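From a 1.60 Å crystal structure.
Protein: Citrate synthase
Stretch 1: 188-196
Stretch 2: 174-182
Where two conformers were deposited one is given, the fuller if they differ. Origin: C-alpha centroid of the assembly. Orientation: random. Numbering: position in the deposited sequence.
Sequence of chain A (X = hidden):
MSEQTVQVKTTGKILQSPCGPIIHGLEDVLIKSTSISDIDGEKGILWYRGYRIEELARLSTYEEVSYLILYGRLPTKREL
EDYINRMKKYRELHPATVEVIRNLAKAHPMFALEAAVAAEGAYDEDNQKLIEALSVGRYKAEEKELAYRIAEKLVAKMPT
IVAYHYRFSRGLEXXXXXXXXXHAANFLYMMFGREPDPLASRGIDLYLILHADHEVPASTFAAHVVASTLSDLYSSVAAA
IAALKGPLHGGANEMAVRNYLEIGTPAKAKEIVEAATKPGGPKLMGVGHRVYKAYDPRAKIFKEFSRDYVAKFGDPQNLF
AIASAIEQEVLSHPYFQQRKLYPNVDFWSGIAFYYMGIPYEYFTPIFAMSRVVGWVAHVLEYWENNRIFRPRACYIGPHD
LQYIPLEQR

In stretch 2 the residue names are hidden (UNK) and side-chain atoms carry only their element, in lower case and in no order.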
ATOM      1  N   LEU A 188     -22.948 -15.060   4.294  1.00  7.02           N
ATOM      2  CA  LEU A 188     -23.984 -14.813   5.301  1.00  9.03           C
ATOM      3  C   LEU A 188     -24.070 -15.952   6.306  1.00  7.94           C
ATOM      4  O   LEU A 188     -24.305 -15.743   7.489  1.00  9.45           O
ATOM      5  CB  LEU A 188     -25.339 -14.553   4.654  1.00  7.65           C
ATOM      6  CG  LEU A 188     -25.446 -13.252   3.863  1.00  8.07           C
ATOM      7  CD1 LEU A 188     -26.822 -13.139   3.216  1.00 14.52           C
ATOM      8  CD2 LEU A 188     -25.128 -12.033   4.744  1.00 11.00           C
ATOM      9  N   TYR A 189     -23.902 -17.180   5.824  1.00  5.26           N
ATOM     10  CA  TYR A 189     -23.860 -18.335   6.712  1.00  6.04           C
ATOM     11  C   TYR A 189     -22.682 -18.221   7.707  1.00  7.17           C
ATOM     12  O   TYR A 189     -22.841 -18.449   8.905  1.00  7.88           O
ATOM     13  CB  TYR A 189     -23.750 -19.613   5.870  1.00  7.79           C
ATOM     14  CG  TYR A 189     -23.372 -20.824   6.668  1.00  8.05           C
ATOM     15  CD1 TYR A 189     -24.261 -21.415   7.546  1.00 14.20           C
ATOM     16  CD2 TYR A 189     -22.096 -21.354   6.568  1.00 10.09           C
ATOM     17  CE1 TYR A 189     -23.885 -22.492   8.310  1.00 12.48           C
ATOM     18  CE2 TYR A 189     -21.710 -22.431   7.321  1.00 11.40           C
ATOM     19  CZ  TYR A 189     -22.606 -23.005   8.191  1.00 11.02           C
ATOM     20  OH  TYR A 189     -22.205 -24.083   8.933  1.00 11.59           O
ATOM     21  N   MET A 190     -21.510 -17.823   7.216  1.00  7.71           N
ATOM     22  CA  MET A 190     -20.353 -17.682   8.087  1.00  8.15           C
ATOM     23  C   MET A 190     -20.499 -16.525   9.073  1.00  8.38           C
ATOM     24  O   MET A 190     -19.976 -16.578  10.180  1.00  9.10           O
ATOM     25  CB  MET A 190     -19.086 -17.512   7.258  1.00  9.66           C
ATOM     26  CG  MET A 190     -18.704 -18.734   6.451  1.00  7.34           C
ATOM     27  SD  MET A 190     -17.049 -18.561   5.767  1.00  8.29           S
ATOM     28  CE  MET A 190     -17.305 -17.102   4.775  1.00 11.32           C
ATOM     29  N   MET A 191     -21.229 -15.487   8.671  1.00  7.47           N
ATOM     30  CA  MET A 191     -21.449 -14.349   9.554  1.00  9.14           C
ATOM     31  C   MET A 191     -22.392 -14.722  10.675  1.00 10.80           C
ATOM     32  O   MET A 191     -22.096 -14.486  11.840  1.00 10.33           O
ATOM     33  CB  MET A 191     -22.067 -13.178   8.803  1.00  9.04           C
ATOM     34  CG  MET A 191     -21.125 -12.460   7.868  1.00  9.26           C
ATOM     35  SD  MET A 191     -19.962 -11.414   8.778  1.00 10.18           S
ATOM     36  CE  MET A 191     -21.065 -10.106   9.349  1.00 11.41           C
ATOM     37  N   PHE A 192     -23.514 -15.344  10.323  1.00  8.66           N
ATOM     38  CA  PHE A 192     -24.578 -15.541  11.291  1.00  9.47           C
ATOM     39  C   PHE A 192     -24.890 -16.972  11.733  1.00  9.55           C
ATOM     40  O   PHE A 192     -25.662 -17.160  12.669  1.00 14.29           O
ATOM     41  CB  PHE A 192     -25.823 -14.845  10.796  1.00 10.81           C
ATOM     42  CG  PHE A 192     -25.602 -13.399  10.462  1.00 10.62           C
ATOM     43  CD1 PHE A 192     -25.150 -12.509  11.422  1.00 11.72           C
ATOM     44  CD2 PHE A 192     -25.832 -12.925   9.189  1.00 10.03           C
ATOM     45  CE1 PHE A 192     -24.942 -11.179  11.106  1.00 11.59           C
ATOM     46  CE2 PHE A 192     -25.664 -11.588   8.881  1.00 12.55           C
ATOM     47  CZ  PHE A 192     -25.204 -10.714   9.844  1.00 13.14           C
ATOM     48  N   GLY A 193     -24.257 -17.960  11.109  1.00  9.80           N
ATOM     49  CA  GLY A 193     -24.383 -19.351  11.532  1.00 11.74           C
ATOM     50  C   GLY A 193     -25.644 -20.068  11.104  1.00 13.20           C
ATOM     51  O   GLY A 193     -25.956 -21.144  11.617  1.00 17.21           O
ATOM     52  N   ARG A 194     -26.382 -19.467  10.183  1.00 14.16           N
ATOM     53  CA  ARG A 194     -27.575 -20.096   9.635  1.00 15.09           C
ATOM     54  C   ARG A 194     -27.594 -19.837   8.133  1.00 12.01           C
ATOM     55  O   ARG A 194     -27.062 -18.832   7.668  1.00 13.61           O
ATOM     56  CB  ARG A 194     -28.822 -19.520  10.306  1.00 22.58           C
ATOM     57  CG  ARG A 194     -28.986 -18.031  10.132  1.00 26.01           C
ATOM     58  CD  ARG A 194     -30.230 -17.523  10.850  1.00 43.76           C
ATOM     59  NE  ARG A 194     -30.138 -17.704  12.297  1.00 55.00           N
ATOM     60  CZ  ARG A 194     -29.577 -16.833  13.135  1.00 61.49           C
ATOM     61  NH1 ARG A 194     -29.037 -15.704  12.679  1.00 58.30           N
ATOM     62  NH2 ARG A 194     -29.552 -17.097  14.438  1.00 61.88           N
ATOM     63  N   GLU A 195     -28.161 -20.754   7.353  1.00 15.59           N
ATOM     64  CA  GLU A 195     -28.242 -20.504   5.927  1.00 20.62           C
ATOM     65  C   GLU A 195     -29.151 -19.293   5.750  1.00 14.95           C
ATOM     66  O   GLU A 195     -30.183 -19.171   6.420  1.00 14.80           O
ATOM     67  CB  GLU A 195     -28.771 -21.704   5.143  1.00 24.35           C
ATOM     68  CG  GLU A 195     -28.861 -21.442   3.634  1.00 27.35           C
ATOM     69  CD  GLU A 195     -29.284 -22.665   2.839  1.00 25.99           C
ATOM     70  OE1 GLU A 195     -29.556 -23.711   3.469  1.00 33.26           O
ATOM     71  OE2 GLU A 195     -29.319 -22.583   1.590  1.00 27.49           O
ATOM     72  N   PRO A 196     -28.729 -18.353   4.903  1.00 14.55           N
ATOM     73  CA  PRO A 196     -29.501 -17.154   4.730  1.00 15.08           C
ATOM     74  C   PRO A 196     -30.739 -17.357   3.905  1.00  9.48           C
ATOM     75  O   PRO A 196     -30.874 -18.370   3.186  1.00 11.89           O
ATOM     76  CB  PRO A 196     -28.536 -16.231   3.986  1.00 16.79           C
ATOM     77  CG  PRO A 196     -27.653 -17.184   3.234  1.00 12.92           C
ATOM     78  CD  PRO A 196     -27.483 -18.329   4.121  1.00 16.14           C
ATOM     79  N   UNK A 174     -15.966 -19.469  15.264  1.00 14.70           N
ATOM     80  CA  UNK A 174     -16.072 -19.246  13.841  1.00 11.67           C
ATOM     81  C   UNK A 174     -17.026 -20.275  13.255  1.00 14.90           C
ATOM     82  O   UNK A 174     -17.276 -21.341  13.842  1.00 15.16           O
ATOM     83  c   UNK A 174     -14.726 -19.310  13.069  1.00 13.05           C
ATOM     84  c   UNK A 174     -13.742 -18.257  13.603  1.00 17.33           C
ATOM     85  c   UNK A 174     -14.131 -20.700  13.122  1.00 18.13           C
ATOM     86  N   UNK A 175     -17.621 -19.881  12.146  1.00 10.20           N
ATOM     87  CA  UNK A 175     -18.451 -20.759  11.333  1.00  9.61           C
ATOM     88  C   UNK A 175     -17.661 -20.960  10.061  1.00  7.92           C
ATOM     89  O   UNK A 175     -17.493 -20.054   9.234  1.00  7.95           O
ATOM     90  c   UNK A 175     -20.620 -21.098  10.127  1.00  9.24           C
ATOM     91  c   UNK A 175     -20.607 -20.049  12.407  1.00  9.07           C
ATOM     92  c   UNK A 175     -19.843 -20.198  11.078  1.00  8.74           C
ATOM     93  N   UNK A 176     -17.182 -22.178   9.886  1.00 12.29           N
ATOM     94  CA  UNK A 176     -16.348 -22.457   8.739  0.50  9.46           C
ATOM     95  C   UNK A 176     -17.154 -22.548   7.456  1.00 11.77           C
ATOM     96  O   UNK A 176     -18.374 -22.733   7.492  1.00 11.07           O
ATOM     97  n   UNK A 176     -12.687 -24.250  11.543  0.50 19.62           N
ATOM     98  n   UNK A 176     -10.905 -23.295  12.642  0.50 19.11           N
ATOM     99  n   UNK A 176     -11.140 -22.988  10.382  0.50 10.39           N
ATOM    100  c   UNK A 176     -13.517 -24.545  10.378  0.50 15.00           C
ATOM    101  c   UNK A 176     -14.505 -23.428  10.147  0.50 16.63           C
ATOM    102  c   UNK A 176     -15.465 -23.675   8.989  0.50 11.60           C
ATOM    103  c   UNK A 176     -11.581 -23.509  11.520  0.50 18.83           C
ATOM    104  N   UNK A 177     -16.482 -22.344   6.313  1.00  9.27           N
ATOM    105  CA  UNK A 177     -17.198 -22.314   5.048  1.00 12.87           C
ATOM    106  C   UNK A 177     -17.920 -23.594   4.695  1.00 16.07           C
ATOM    107  O   UNK A 177     -17.374 -24.689   4.875  1.00 16.73           O
ATOM    108  c   UNK A 177     -14.931 -21.556   4.770  1.00 14.98           C
ATOM    109  c   UNK A 177     -15.028 -22.118   6.140  1.00 11.66           C
ATOM    110  c   UNK A 177     -16.105 -22.052   4.011  1.00 12.68           C
ATOM    111  N   UNK A 178     -19.152 -23.438   4.230  1.00 13.90           N
ATOM    112  CA  UNK A 178     -19.941 -24.565   3.738  1.00 15.18           C
ATOM    113  C   UNK A 178     -19.756 -24.727   2.239  1.00 15.19           C
ATOM    114  O   UNK A 178     -20.096 -23.866   1.413  1.00 15.71           O
ATOM    115  n   UNK A 178     -26.032 -24.655   5.670  1.00 18.31           N
ATOM    116  c   UNK A 178     -23.244 -24.915   5.686  1.00 18.13           C
ATOM    117  n   UNK A 178     -26.177 -25.842   3.716  1.00 17.62           N
ATOM    118  c   UNK A 178     -21.802 -25.125   5.368  1.00 15.72           C
ATOM    119  n   UNK A 178     -24.122 -25.460   4.657  1.00 14.77           N
ATOM    120  c   UNK A 178     -21.417 -24.421   4.088  1.00 14.45           C
ATOM    121  c   UNK A 178     -25.444 -25.331   4.687  1.00 17.76           C
ATOM    122  N   UNK A 179     -19.256 -25.898   1.899  1.00 17.70           N
ATOM    123  CA  UNK A 179     -18.934 -26.238   0.549  1.00 15.86           C
ATOM    124  C   UNK A 179     -20.152 -26.258  -0.374  1.00 16.99           C
ATOM    125  O   UNK A 179     -20.026 -26.073  -1.580  1.00 21.57           O
ATOM    126  c   UNK A 179     -18.312 -27.633   0.600  1.00 25.20           C
ATOM    127  c   UNK A 179     -17.149 -27.778  -0.296  1.00 23.86           C
ATOM    128  o   UNK A 179     -16.873 -28.928  -0.676  1.00 23.76           O
ATOM    129  o   UNK A 179     -16.413 -26.786  -0.460  1.00 25.51           O
ATOM    130  N   UNK A 180     -21.345 -26.460   0.190  1.00 13.91           N
ATOM    131  CA  UNK A 180     -22.559 -26.546  -0.613  1.00 12.32           C
ATOM    132  C   UNK A 180     -23.244 -25.211  -0.870  1.00 17.75           C
ATOM    133  O   UNK A 180     -24.286 -25.154  -1.534  1.00 23.62           O
ATOM    134  c   UNK A 180     -23.560 -27.518   0.010  1.00 14.17           C
ATOM    135  o   UNK A 180     -25.219 -27.303   1.682  1.00 21.85           O
ATOM    136  o   UNK A 180     -23.206 -26.602   2.175  1.00 12.60           O
ATOM    137  c   UNK A 180     -24.028 -27.091   1.376  1.00 17.15           C
ATOM    138  N   UNK A 181     -22.697 -24.142  -0.300  1.00 11.30           N
ATOM    139  CA  UNK A 181     -23.268 -22.822  -0.481  1.00 10.23           C
ATOM    140  C   UNK A 181     -22.449 -21.996  -1.461  1.00  9.65           C
ATOM    141  O   UNK A 181     -21.222 -22.145  -1.543  1.00  9.77           O
ATOM    142  c   UNK A 181     -24.244 -21.758   3.160  1.00 10.40           C
ATOM    143  c   UNK A 181     -23.332 -22.075   0.850  1.00  7.75           C
ATOM    144  c   UNK A 181     -25.656 -22.776   1.323  1.00 11.99           C
ATOM    145  c   UNK A 181     -24.250 -22.651   1.917  1.00 11.20           C
ATOM    146  N   UNK A 182     -23.133 -21.102  -2.161  1.00  8.95           N
ATOM    147  CA  UNK A 182     -22.503 -20.160  -3.071  1.00  9.59           C
ATOM    148  C   UNK A 182     -21.688 -19.130  -2.305  1.00  9.21           C
ATOM    149  O   UNK A 182     -21.758 -19.030  -1.085  1.00  8.01           O
TER
HETATM  150  O   HOH W   1     -17.396 -17.569  10.523  1.00  8.73           O
HETATM  151  O   HOH W   2     -19.580 -24.762   8.667  1.00 10.86           O
HETATM  152  O   HOH W   3     -29.069 -24.980   5.516  1.00 38.94           O

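Position 174 carries three side-chain carbons, one bonded to CA and bearing the other two. None comes within 6 Å of stretch 1. Branching at CB with two carbon arms and no heteroatom identifies Val174.

Position 175 has the same three-carbon fork, but its CA-to-CB bond points toward stretch 1, and its CA lies 4.9 Å from the CA of Met190. One arm lies over a face of the Tyr189 ring and the other near Gly193. The residue is Val175, with chi1 at 175° (t). Val175 CG1 is 3.3 Å from Tyr189 CE2, and Val175 CG2 is 3.9 Å from Gly193 CA. CG1 of Val175 stands 3.7 Å from the centroid of the Tyr189 ring, 30° off its normal, a CH-pi contact. An ideal CB on Gly193 would fall 3.8 Å from Val175 CG2, no clash; it is the positive phi (79°) that favours glycine. The backbone contributes as well: Val175 O is 3.3 Å from Met190 CG.

Position 176 shows three carbons, a nitrogen, and a carbon carrying two more nitrogens, the chain of an arginine; these atoms touch nothing on stretch 1. The CA-to-CB bond of Arg176 points away, and the residue meets stretch 1 mainly through its carbonyl: Arg176 O lies 3.4 Å from Tyr189 CE2, at the ring edge.

At position 177, three side-chain carbons close a ring onto the backbone N, which only proline does, and a ring carbon lies against SD of Met190. The CA-to-CB bond of Pro177 points away overall, yet Pro177 CG packs 3.8 Å from Met190 SD.

Position 178 again has three carbons, a nitrogen and a carbon with two nitrogens, on a CA-to-CB bond that points toward stretch 1; its third carbon lies over a face of the Tyr189 ring. It is Arg178. Its CD lies 3.2 Å from Tyr189 CZ and 3.5 Å from the ring centroid, 23° off the normal, a second CH-pi contact. The guanidinium is farther out, with Arg178 CZ 5.0 Å from that centroid, so any cation-pi attraction is weak at most.

Position 179 has two carbons, the second carrying two oxygens, and is out of reach of stretch 1: Asp179.

Position 180 has the same atoms and makes no contact with stretch 1; it is Asp180. Its carboxylate holds the side chain of Arg178, two residues earlier, through a salt bridge with two hydrogen bonds, Arg178 NE to Asp180 OD1 at 2.9 Å and Arg178 NH2 to Asp180 OD2 at 2.7 Å.

Position 181 has four carbons forked at the second, and one tip carbon rests against CB of Tyr189, hence Leu181. Its CD1 lies 3.5 Å from Tyr189 CB, and its N donates to Arg178 O at 3.1 Å, closing a type I turn.

Position 182 has no side-chain atoms and is Gly182, at the N-cap position before a helix.

The contact centres on Tyr189, whose ring is held between Val175 CG1 on one face and Arg178 CD on the opposite face. No direct hydrogen bond crosses between the stretches; waters link them instead. Water 1 accepts from Val175 N and donates to Met190 O, both at 2.8 Å. Water 2 lies 2.6 Å from Arg176 O and 2.7 Å from Tyr189 OH. Water 3 joins Arg178 NH1 (3.1 Å) to Glu195 OE1 (2.5 Å), bridging charges whose direct approach, Arg178 NH2 to Glu195 OE1, is 4.0 Å, beyond a salt bridge.

Stretch 2 (174-182) VVRPRDDLG
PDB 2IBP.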